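Local structure of Cys-Gly metallodipeptidase DUG1 (Saccharomyces cerevisiae, 4G1P) at residues S21-A26 / D137-L142; D44-I49 / P82-R87; E51-S56 / S144-V149; Y103-A108 / E117-V122. The protein is a dinuclear zinc peptidase of the M20 family that hydrolyses Cys-Gly dipeptides and serves as the catalytic component of the glutathione-degrading complex. All coordinates share one frame; numbering follows the deposited sequence.

Interaction 1. Residues S21-A26 / D137-L142. With ZN (zinc ion), chain B.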
# COMPACT_ATOMS: atom_id res chain seq x y z
N SER A 21 23.20 26.59 9.15
CA SER A 21 22.44 26.53 10.37
C SER A 21 20.96 26.76 10.07
O SER A 21 20.09 26.00 10.50
CB SER A 21 22.97 27.55 11.35
OG SER A 21 22.21 27.53 12.54
N ARG A 22 20.69 27.82 9.32
CA ARG A 22 19.33 28.14 8.95
C ARG A 22 18.69 26.97 8.21
O ARG A 22 17.55 26.59 8.49
CB ARG A 22 19.31 29.40 8.09
CG ARG A 22 18.01 29.60 7.35
CD ARG A 22 18.08 30.83 6.47
NE ARG A 22 17.95 32.06 7.25
CZ ARG A 22 18.46 33.23 6.91
NH1 ARG A 22 19.16 33.36 5.78
NH2 ARG A 22 18.28 34.27 7.69
N LEU A 23 19.44 26.36 7.29
CA LEU A 23 18.91 25.29 6.47
C LEU A 23 18.68 24.02 7.31
O LEU A 23 17.79 23.23 7.03
CB LEU A 23 19.84 25.01 5.30
CG LEU A 23 19.44 23.91 4.34
CD1 LEU A 23 18.09 24.20 3.72
CD2 LEU A 23 20.49 23.74 3.26
N THR A 24 19.46 23.84 8.37
CA THR A 24 19.30 22.67 9.21
C THR A 24 17.99 22.72 9.98
O THR A 24 17.28 21.72 10.06
CB THR A 24 20.45 22.51 10.22
OG1 THR A 24 21.70 22.43 9.52
CG2 THR A 24 20.25 21.26 11.04
N LYS A 25 17.69 23.89 10.54
CA LYS A 25 16.48 24.06 11.34
C LYS A 25 15.25 23.82 10.51
O LYS A 25 14.32 23.11 10.93
CB LYS A 25 16.42 25.46 11.94
CG LYS A 25 17.34 25.68 13.12
CD LYS A 25 17.56 27.16 13.40
CE LYS A 25 18.57 27.35 14.51
NZ LYS A 25 19.56 26.23 14.48
N ALA A 26 15.25 24.40 9.31
CA ALA A 26 14.16 24.27 8.36
C ALA A 26 13.89 22.81 7.98
O ALA A 26 12.75 22.35 8.01
CB ALA A 26 14.47 25.09 7.11
N ASP A 137 14.15 20.11 -2.97
CA ASP A 137 12.78 20.29 -3.40
C ASP A 137 11.92 20.52 -2.17
O ASP A 137 11.33 19.56 -1.65
CB ASP A 137 12.33 19.03 -4.15
CG ASP A 137 10.89 19.10 -4.65
OD1 ASP A 137 10.28 20.18 -4.62
OD2 ASP A 137 10.36 18.05 -5.08
N ASP A 138 11.82 21.76 -1.69
CA ASP A 138 12.31 22.96 -2.36
C ASP A 138 12.91 23.92 -1.32
O ASP A 138 13.04 25.11 -1.56
CB ASP A 138 11.12 23.66 -3.06
CG ASP A 138 11.54 24.87 -3.93
OD1 ASP A 138 12.55 24.79 -4.67
OD2 ASP A 138 10.84 25.90 -3.88
N THR A 139 13.28 23.39 -0.16
CA THR A 139 13.67 24.24 0.97
C THR A 139 15.07 24.90 0.82
O THR A 139 15.26 26.06 1.19
CB THR A 139 13.52 23.47 2.30
OG1 THR A 139 12.17 23.04 2.44
CG2 THR A 139 13.86 24.35 3.48
N GLY A 140 16.03 24.16 0.27
CA GLY A 140 17.31 24.75 -0.06
C GLY A 140 17.20 25.98 -0.96
O GLY A 140 17.66 27.07 -0.59
N PRO A 141 16.59 25.82 -2.16
CA PRO A 141 16.47 26.95 -3.08
C PRO A 141 15.68 28.10 -2.47
O PRO A 141 16.13 29.24 -2.56
CB PRO A 141 15.72 26.35 -4.27
CG PRO A 141 16.03 24.88 -4.21
CD PRO A 141 16.07 24.57 -2.75
N LEU A 142 14.54 27.81 -1.85
CA LEU A 142 13.73 28.83 -1.20
C LEU A 142 14.57 29.68 -0.26
O LEU A 142 14.63 30.90 -0.39
CB LEU A 142 12.57 28.19 -0.43
CG LEU A 142 11.53 29.09 0.22
CD1 LEU A 142 10.24 28.33 0.41
CD2 LEU A 142 12.00 29.61 1.56
ZN ZN B . 8.35 17.97 -5.28

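Interaction 2. Residues D44-I49 / P82-R87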
# COMPACT_ATOMS: atom_id res chain seq x y z
N ASP A 44 4.57 25.18 11.64
CA ASP A 44 5.81 25.58 12.31
C ASP A 44 6.87 25.97 11.30
O ASP A 44 7.66 26.88 11.53
CB ASP A 44 6.37 24.46 13.18
CG ASP A 44 5.45 24.09 14.33
OD1 ASP A 44 4.53 24.87 14.64
OD2 ASP A 44 5.66 23.01 14.92
N LYS A 45 6.88 25.25 10.18
CA LYS A 45 7.80 25.51 9.10
C LYS A 45 7.54 26.91 8.55
O LYS A 45 8.46 27.70 8.39
CB LYS A 45 7.64 24.45 8.01
CG LYS A 45 8.54 24.57 6.80
CD LYS A 45 9.92 24.05 7.08
CE LYS A 45 10.82 24.15 5.85
NZ LYS A 45 10.68 23.01 4.91
N ALA A 46 6.27 27.22 8.29
CA ALA A 46 5.89 28.54 7.79
C ALA A 46 6.27 29.61 8.80
O ALA A 46 6.72 30.70 8.44
CB ALA A 46 4.39 28.61 7.52
N LYS A 47 6.10 29.28 10.07
CA LYS A 47 6.38 30.22 11.13
C LYS A 47 7.87 30.48 11.15
O LYS A 47 8.31 31.63 11.23
CB LYS A 47 5.89 29.67 12.48
CG LYS A 47 5.81 30.71 13.59
CD LYS A 47 5.80 30.07 14.96
CE LYS A 47 7.11 29.32 15.24
NZ LYS A 47 7.01 28.37 16.41
N PHE A 48 8.65 29.40 11.07
CA PHE A 48 10.10 29.51 11.07
C PHE A 48 10.60 30.39 9.94
O PHE A 48 11.46 31.23 10.14
CB PHE A 48 10.74 28.13 10.95
CG PHE A 48 12.23 28.18 10.72
CD1 PHE A 48 13.09 28.57 11.74
CD2 PHE A 48 12.76 27.85 9.49
CE1 PHE A 48 14.47 28.62 11.53
CE2 PHE A 48 14.14 27.90 9.27
CZ PHE A 48 14.99 28.29 10.30
N ILE A 49 10.05 30.20 8.75
CA ILE A 49 10.45 30.99 7.60
C ILE A 49 10.12 32.46 7.79
O ILE A 49 10.97 33.32 7.58
CB ILE A 49 9.85 30.42 6.30
CG1 ILE A 49 10.54 29.10 5.98
CG2 ILE A 49 10.04 31.39 5.13
CD1 ILE A 49 9.96 28.40 4.82
N PRO A 82 -0.27 28.40 5.28
CA PRO A 82 -0.35 29.80 4.84
C PRO A 82 0.59 30.10 3.68
O PRO A 82 1.67 29.52 3.65
CB PRO A 82 0.11 30.56 6.09
CG PRO A 82 0.98 29.61 6.81
CD PRO A 82 0.35 28.27 6.61
N VAL A 83 0.21 30.96 2.75
CA VAL A 83 1.15 31.39 1.72
C VAL A 83 1.86 32.57 2.31
O VAL A 83 1.23 33.40 2.96
CB VAL A 83 0.48 31.81 0.39
CG1 VAL A 83 1.53 32.32 -0.57
CG2 VAL A 83 -0.23 30.65 -0.23
N ILE A 84 3.18 32.63 2.11
CA ILE A 84 3.99 33.63 2.80
C ILE A 84 4.38 34.74 1.86
O ILE A 84 5.15 34.53 0.94
CB ILE A 84 5.27 33.02 3.36
CG1 ILE A 84 4.95 31.86 4.31
CG2 ILE A 84 6.07 34.08 4.07
CD1 ILE A 84 6.18 31.12 4.81
N LEU A 85 3.83 35.93 2.09
CA LEU A 85 4.17 37.07 1.26
C LEU A 85 5.04 38.04 2.04
O LEU A 85 4.75 38.35 3.20
CB LEU A 85 2.90 37.79 0.78
CG LEU A 85 1.76 37.00 0.14
CD1 LEU A 85 0.75 38.00 -0.36
CD2 LEU A 85 2.22 36.10 -0.99
N SER A 86 6.10 38.52 1.41
CA SER A 86 6.94 39.53 2.02
C SER A 86 7.63 40.39 0.97
O SER A 86 7.69 40.03 -0.20
CB SER A 86 7.96 38.88 2.94
OG SER A 86 8.95 38.21 2.20
N ARG A 87 8.14 41.54 1.40
CA ARG A 87 8.89 42.41 0.50
C ARG A 87 10.20 42.74 1.17
O ARG A 87 10.30 42.78 2.40
CB ARG A 87 8.11 43.69 0.19
CG ARG A 87 6.61 43.62 0.51
CD ARG A 87 5.83 44.91 0.18
NE ARG A 87 5.46 44.94 -1.22
CZ ARG A 87 4.24 44.69 -1.68
NH1 ARG A 87 3.23 44.44 -0.86
NH2 ARG A 87 4.02 44.72 -2.98

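Interaction 3. Residues E51-S56 / S144-V149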
# COMPACT_ATOMS: atom_id res chain seq x y z
N GLU A 51 9.92 34.04 10.41
CA GLU A 51 10.91 34.50 11.38
C GLU A 51 12.25 34.84 10.73
O GLU A 51 12.87 35.86 11.06
CB GLU A 51 11.11 33.47 12.48
CG GLU A 51 10.09 33.56 13.59
CD GLU A 51 10.07 32.33 14.47
OE1 GLU A 51 10.73 31.32 14.11
OE2 GLU A 51 9.39 32.37 15.53
N GLN A 52 12.71 33.99 9.82
CA GLN A 52 13.93 34.30 9.08
C GLN A 52 13.75 35.56 8.22
O GLN A 52 14.66 36.38 8.12
CB GLN A 52 14.35 33.13 8.20
CG GLN A 52 14.66 31.88 8.95
CD GLN A 52 15.65 32.12 10.04
OE1 GLN A 52 16.82 32.40 9.78
NE2 GLN A 52 15.20 32.02 11.29
N LEU A 53 12.58 35.69 7.59
CA LEU A 53 12.32 36.86 6.76
C LEU A 53 12.47 38.11 7.62
O LEU A 53 13.19 39.05 7.28
CB LEU A 53 10.91 36.79 6.16
CG LEU A 53 10.72 36.29 4.72
CD1 LEU A 53 12.05 36.05 4.01
CD2 LEU A 53 9.83 35.06 4.67
N SER A 54 11.80 38.09 8.76
CA SER A 54 11.75 39.23 9.64
C SER A 54 13.12 39.57 10.23
O SER A 54 13.46 40.74 10.35
CB SER A 54 10.74 38.99 10.74
OG SER A 54 10.69 40.08 11.63
N GLN A 55 13.90 38.56 10.59
CA GLN A 55 15.24 38.80 11.12
C GLN A 55 16.15 39.40 10.05
O GLN A 55 16.92 40.29 10.32
CB GLN A 55 15.85 37.53 11.71
CG GLN A 55 15.24 37.11 13.05
CD GLN A 55 15.60 35.68 13.44
OE1 GLN A 55 16.53 35.08 12.87
NE2 GLN A 55 14.87 35.12 14.40
N SER A 56 16.05 38.92 8.82
CA SER A 56 16.65 39.62 7.70
C SER A 56 15.83 40.91 7.51
O SER A 56 15.00 41.24 8.34
CB SER A 56 16.65 38.74 6.45
OG SER A 56 17.43 37.56 6.64
N SER A 144 17.62 30.05 -0.09
CA SER A 144 18.71 30.70 -0.80
C SER A 144 18.41 32.18 -1.06
O SER A 144 19.28 33.03 -0.89
CB SER A 144 19.01 29.99 -2.11
OG SER A 144 19.60 28.73 -1.88
N TRP A 145 17.17 32.48 -1.44
CA TRP A 145 16.77 33.87 -1.63
C TRP A 145 17.05 34.72 -0.39
O TRP A 145 17.53 35.85 -0.51
CB TRP A 145 15.30 33.98 -2.01
CG TRP A 145 15.01 33.37 -3.35
CD1 TRP A 145 14.26 32.25 -3.59
CD2 TRP A 145 15.49 33.81 -4.62
NE1 TRP A 145 14.24 31.99 -4.93
CE2 TRP A 145 14.98 32.93 -5.59
CE3 TRP A 145 16.31 34.87 -5.04
CZ2 TRP A 145 15.25 33.07 -6.95
CZ3 TRP A 145 16.57 35.01 -6.39
CH2 TRP A 145 16.05 34.12 -7.33
N ILE A 146 16.79 34.17 0.79
CA ILE A 146 17.05 34.91 2.02
C ILE A 146 18.55 35.05 2.30
O ILE A 146 19.01 36.12 2.68
CB ILE A 146 16.37 34.28 3.23
CG1 ILE A 146 14.91 33.99 2.89
CG2 ILE A 146 16.52 35.18 4.45
CD1 ILE A 146 14.21 33.16 3.93
N ASN A 147 19.30 33.96 2.11
CA ASN A 147 20.75 33.99 2.23
C ASN A 147 21.33 35.13 1.40
O ASN A 147 22.13 35.95 1.89
CB ASN A 147 21.34 32.66 1.76
CG ASN A 147 20.77 31.46 2.54
OD1 ASN A 147 20.33 31.61 3.68
ND2 ASN A 147 20.78 30.28 1.91
N VAL A 148 20.89 35.19 0.15
CA VAL A 148 21.30 36.23 -0.77
C VAL A 148 21.01 37.64 -0.25
O VAL A 148 21.88 38.51 -0.29
CB VAL A 148 20.68 36.02 -2.14
CG1 VAL A 148 20.93 37.25 -3.03
CG2 VAL A 148 21.26 34.76 -2.76
N VAL A 149 19.79 37.87 0.25
CA VAL A 149 19.51 39.17 0.86
C VAL A 149 20.51 39.44 1.99
O VAL A 149 21.04 40.53 2.11
CB VAL A 149 18.07 39.28 1.38
CG1 VAL A 149 17.90 40.56 2.15
CG2 VAL A 149 17.10 39.23 0.23

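Interaction 4. Residues Y103-A108 / E117-V122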
# COMPACT_ATOMS: atom_id res chain seq x y z
N TYR A 103 7.57 25.48 0.77
CA TYR A 103 8.19 25.01 1.99
C TYR A 103 7.68 23.66 2.50
O TYR A 103 8.21 23.15 3.48
CB TYR A 103 8.09 26.06 3.08
CG TYR A 103 6.69 26.45 3.48
CD1 TYR A 103 5.95 25.66 4.35
CD2 TYR A 103 6.11 27.64 3.02
CE1 TYR A 103 4.66 26.02 4.74
CE2 TYR A 103 4.83 28.02 3.42
CZ TYR A 103 4.11 27.19 4.28
OH TYR A 103 2.85 27.54 4.69
N ASP A 104 6.65 23.11 1.87
CA ASP A 104 6.19 21.76 2.21
C ASP A 104 7.07 20.80 1.44
O ASP A 104 7.80 21.23 0.55
CB ASP A 104 4.72 21.54 1.88
CG ASP A 104 4.41 21.71 0.39
OD1 ASP A 104 4.70 22.79 -0.17
OD2 ASP A 104 3.88 20.76 -0.22
N VAL A 105 6.99 19.52 1.80
CA VAL A 105 7.90 18.49 1.28
C VAL A 105 7.22 17.13 1.17
O VAL A 105 6.26 16.86 1.88
CB VAL A 105 9.13 18.31 2.21
CG1 VAL A 105 10.00 19.56 2.23
CG2 VAL A 105 8.70 17.94 3.63
N GLN A 106 7.74 16.29 0.29
CA GLN A 106 7.28 14.90 0.16
C GLN A 106 7.47 14.11 1.46
O GLN A 106 8.35 14.41 2.24
CB GLN A 106 8.04 14.22 -0.97
CG GLN A 106 7.64 14.67 -2.36
CD GLN A 106 6.29 14.13 -2.77
OE1 GLN A 106 6.04 12.93 -2.67
NE2 GLN A 106 5.39 15.01 -3.23
N PRO A 107 6.61 13.11 1.71
CA PRO A 107 6.83 12.26 2.88
C PRO A 107 8.16 11.53 2.78
O PRO A 107 8.70 11.35 1.68
CB PRO A 107 5.68 11.24 2.81
CG PRO A 107 5.15 11.33 1.43
CD PRO A 107 5.38 12.74 0.99
N ALA A 108 8.68 11.11 3.93
CA ALA A 108 9.92 10.36 3.98
C ALA A 108 10.04 9.58 5.28
O ALA A 108 9.66 10.05 6.35
CB ALA A 108 11.10 11.30 3.81
N GLU A 117 18.73 9.70 8.41
CA GLU A 117 17.38 10.04 8.78
C GLU A 117 16.94 11.27 7.99
O GLU A 117 17.54 12.34 8.10
CB GLU A 117 17.36 10.30 10.27
CG GLU A 117 18.36 9.38 10.97
CD GLU A 117 18.40 9.58 12.47
OE1 GLU A 117 17.34 9.43 13.10
OE2 GLU A 117 19.51 9.88 13.00
N PRO A 118 15.88 11.12 7.19
CA PRO A 118 15.44 12.11 6.19
C PRO A 118 15.21 13.51 6.75
O PRO A 118 15.42 14.48 6.02
CB PRO A 118 14.14 11.51 5.64
CG PRO A 118 13.72 10.46 6.64
CD PRO A 118 14.99 9.94 7.21
N PHE A 119 14.83 13.62 8.02
CA PHE A 119 14.65 14.96 8.59
C PHE A 119 15.74 15.37 9.56
O PHE A 119 15.54 16.27 10.35
CB PHE A 119 13.26 15.14 9.20
CG PHE A 119 12.15 14.88 8.23
CD1 PHE A 119 11.71 15.88 7.38
CD2 PHE A 119 11.57 13.63 8.14
CE1 PHE A 119 10.70 15.64 6.48
CE2 PHE A 119 10.56 13.39 7.24
CZ PHE A 119 10.12 14.40 6.40
N LYS A 120 16.87 14.69 9.50
CA LYS A 120 18.06 15.22 10.13
C LYS A 120 18.99 15.58 9.00
O LYS A 120 19.52 14.71 8.33
CB LYS A 120 18.72 14.18 11.05
CG LYS A 120 17.83 13.66 12.17
CD LYS A 120 17.29 14.78 13.07
CE LYS A 120 18.27 15.14 14.19
NZ LYS A 120 17.92 16.43 14.86
N LEU A 121 19.18 16.87 8.76
CA LEU A 121 20.03 17.31 7.66
C LEU A 121 21.50 16.96 7.92
O LEU A 121 22.11 17.50 8.83
CB LEU A 121 19.90 18.82 7.44
CG LEU A 121 20.78 19.31 6.29
CD1 LEU A 121 20.14 18.91 4.96
CD2 LEU A 121 21.03 20.80 6.37
N VAL A 122 22.06 16.06 7.13
CA VAL A 122 23.46 15.72 7.24
C VAL A 122 24.27 16.53 6.24
O VAL A 122 24.05 16.41 5.03
CB VAL A 122 23.70 14.24 6.94
CG1 VAL A 122 25.21 13.97 6.76
CG2 VAL A 122 23.10 13.39 8.04

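Interaction 1. Residues S21-A26 / D137-L142
Leu-23 and Ala-26, one turn apart on helix 16-28, press against Thr-139 and Gly-140 on helix 135-154. The CD1 methyl of Leu-23 lies over the bare backbone of Gly-140, 3.9 Å from Gly-140 CA, carried there by a chain whose CG stands opposite the backbone N (chi1 -180°); the same CD1 is 4.2 Å from Thr-139 CG2. Ala-26 closes the other end of the patch: its CB is 3.8 Å from Thr-139 CG2, the methyl branch turned toward it. The hydroxyl branch, Thr-139 OG1, is gripped instead by Lys-45 NZ from helix 39-55. The two helix segments run nearly antiparallel, at 153°, with axes 10.2 Å apart, and meet through methyl groups of Leu-23, Ala-26 and Thr-139 and the backbone at Gly-140. Helix 135-154 is kinked where the N of Pro-141 makes no bond to the preceding turn. At its beginning lies the metal centre of the M20 catalytic domain: Asp-137 bridges the two zinc ions, and its OD2 binds one of them at 2.0 Å together with Glu-172 and His-450. The peptide between Asp-137 and Asp-138 is cis, a familiar feature after the bridging aspartate in this clan. Away from the buried patch Lys-25 marks the open, solvent side. Arg-22, partly exposed, is nonetheless held by a salt bridge to Asp-150 and hydrogen bonds to Asn-147 and Gln-52.

Interaction 2. Residues D44-I49 / P82-R87
Ala-46 and Ile-49 of helix 39-55 meet Pro-82, just before strand 83-88, and Ile-84 within it. The methyl of Ala-46 lies against the proline ring, with Ala-46 CB 3.6 Å from Pro-82 CG. Beside it the end of Ile-84 fits between the two helix residues: Ile-84 CD1 is 3.7 Å from Ala-46 O, and the same CD1 comes to 3.9 Å from Ile-49 CG2. The two isoleucine side chains cross at about a right angle, so that the CD1 tip of one meets the CG2 branch of the other. Ile-84 is stretched out (chi2 175°), which carries CD1 from the strand to the helix surface. Farther out, Met-63 of the edge strand 61-64 touches Ala-46, Pro-82 and Ile-84, and Tyr-103 packs on Ala-46 and Ile-49 while its OH hydrogen-bonds Pro-82 O. Backbone bonds of Ile-84 to Phe-167 and of Val-83 to Val-64 hold the strand between its two antiparallel neighbours in the central six-stranded sheet. The contact is thus a helix laid on one face of the sheet, the layered arrangement of the alpha/beta catalytic domain. On the helix, Lys-45 NZ is engaged by Tyr-103 O, and Ala-46 O accepts from Ser-50 OG. With Lys-45 NZ and Ala-46 O hydrogen-bonded to residues around the contact, the contact itself rests on the shape of methyls and a proline ring, and its adhesion comes from burying carbon rather than from directed bonds.

Interaction 3. Residues E51-S56 / S144-V149
Ile-146 lies across the end of Leu-53, whose CD1 rests on its CG1-CD1 arm, the two side chains crossing at about a right angle, with Leu-53 CD1 3.6 Å from Ile-146 CD1 and 3.7 Å from Ile-146 CG1. This is helix-to-helix packing within the alpha/beta catalytic domain: the last turn of helix 39-55 lies beside the middle of helix 135-154, and Leu-53 also reaches Ile-84 and Ser-86 of strand 83-88 in the central sheet. Ile-146 uses both its branches. CG1 lies beside the backbone N (chi1 -48°), sending CD1 to Leu-53 and to the flank of Gln-52, whose CB is 4.3 Å from Ile-146 CD1; CG2, the other branch, faces Ser-56. An alanine in place of Ile-146 would lack both branches and would probably open a gap between the helices, leaving Leu-53 CD1 and Ser-56 without their neighbour on helix 135-154. Polar groups border this apolar spot. Gln-52 has its polar partner on helix 16-28, and Arg-22 of that helix also packs on Ile-146, so a third helix joins the edge. Ser-56, where the chain leaves its helix, has its hydroxyl hydrogen-bonded to Asp-150 OD1, and that same OG atom lies 3.4 Å from Ile-146 CG2.

Interaction 4. Residues Y103-A108 / E117-V122
The ring of Phe-119 meets Val-105 and Ala-108 with its outer atoms. From CB, with CG beside the backbone N (chi1 -57°), the side chain carries the ring to the other loop segment. CE1 faces a methyl, Val-105 CG2, at 4.2 Å, while at the opposite flank of the ring edge CE2 lies 3.6 Å from Ala-108 O. Both partners sit near the ring's plane. CZ, the tip, comes to 4.2 Å from Ala-108 CB. A second patch adjoins the first: Ala-108 CB is 3.6 Å from Pro-118 CB. A type I beta turn from Glu-117 to Lys-120, closed by Lys-120 N bonding to Glu-117 O at 2.8 Å, places Pro-118 and Phe-119 at its two central positions. These segments belong to the long connection between strands 96-102 and 122-124, beside the active site: Asp-104, probably catalytic as in its relatives, accepts hydrogen bonds from the backbone N of Glu-171 (at OD1) and of Glu-172 (at OD2), and Gln-106 NE2 bonds Glu-172 OE1. A serine replacing Phe-119 would lack the ring and is likely to leave a gap there, with Val-105 CG2 losing its neighbour and Ala-108 resting on Pro-118 alone of this segment. The hydrogens on the ring edge probably carry a slight positive charge, so Ala-108 O may be mildly attracted to it, a weak polar touch in an otherwise apolar contact.

From the N terminus, helix 16-28 supplies the first half of interaction 1, and helix 39-55 then opens interactions 2 and 3 in turn. Strand 83-88 closes interaction 2 first. Interaction 4 follows in series, a short loop opened at 103-108 and closed at 117-122. Helix 135-154 next closes interaction 1 and, about two turns later, interaction 3. Interactions 2 and 4 therefore both lie within the span of interaction 1, and interaction 4 within that of interaction 3 too, whereas interaction 3 crosses interactions 1 and 2. Interactions 1 and 3 join helices 16-28 and 39-55 to helix 135-154, interaction 2 lays helix 39-55 on the sheet, and interaction 4 folds the active-site loop on itself; Lys-45 and Tyr-103 link neighbouring contacts.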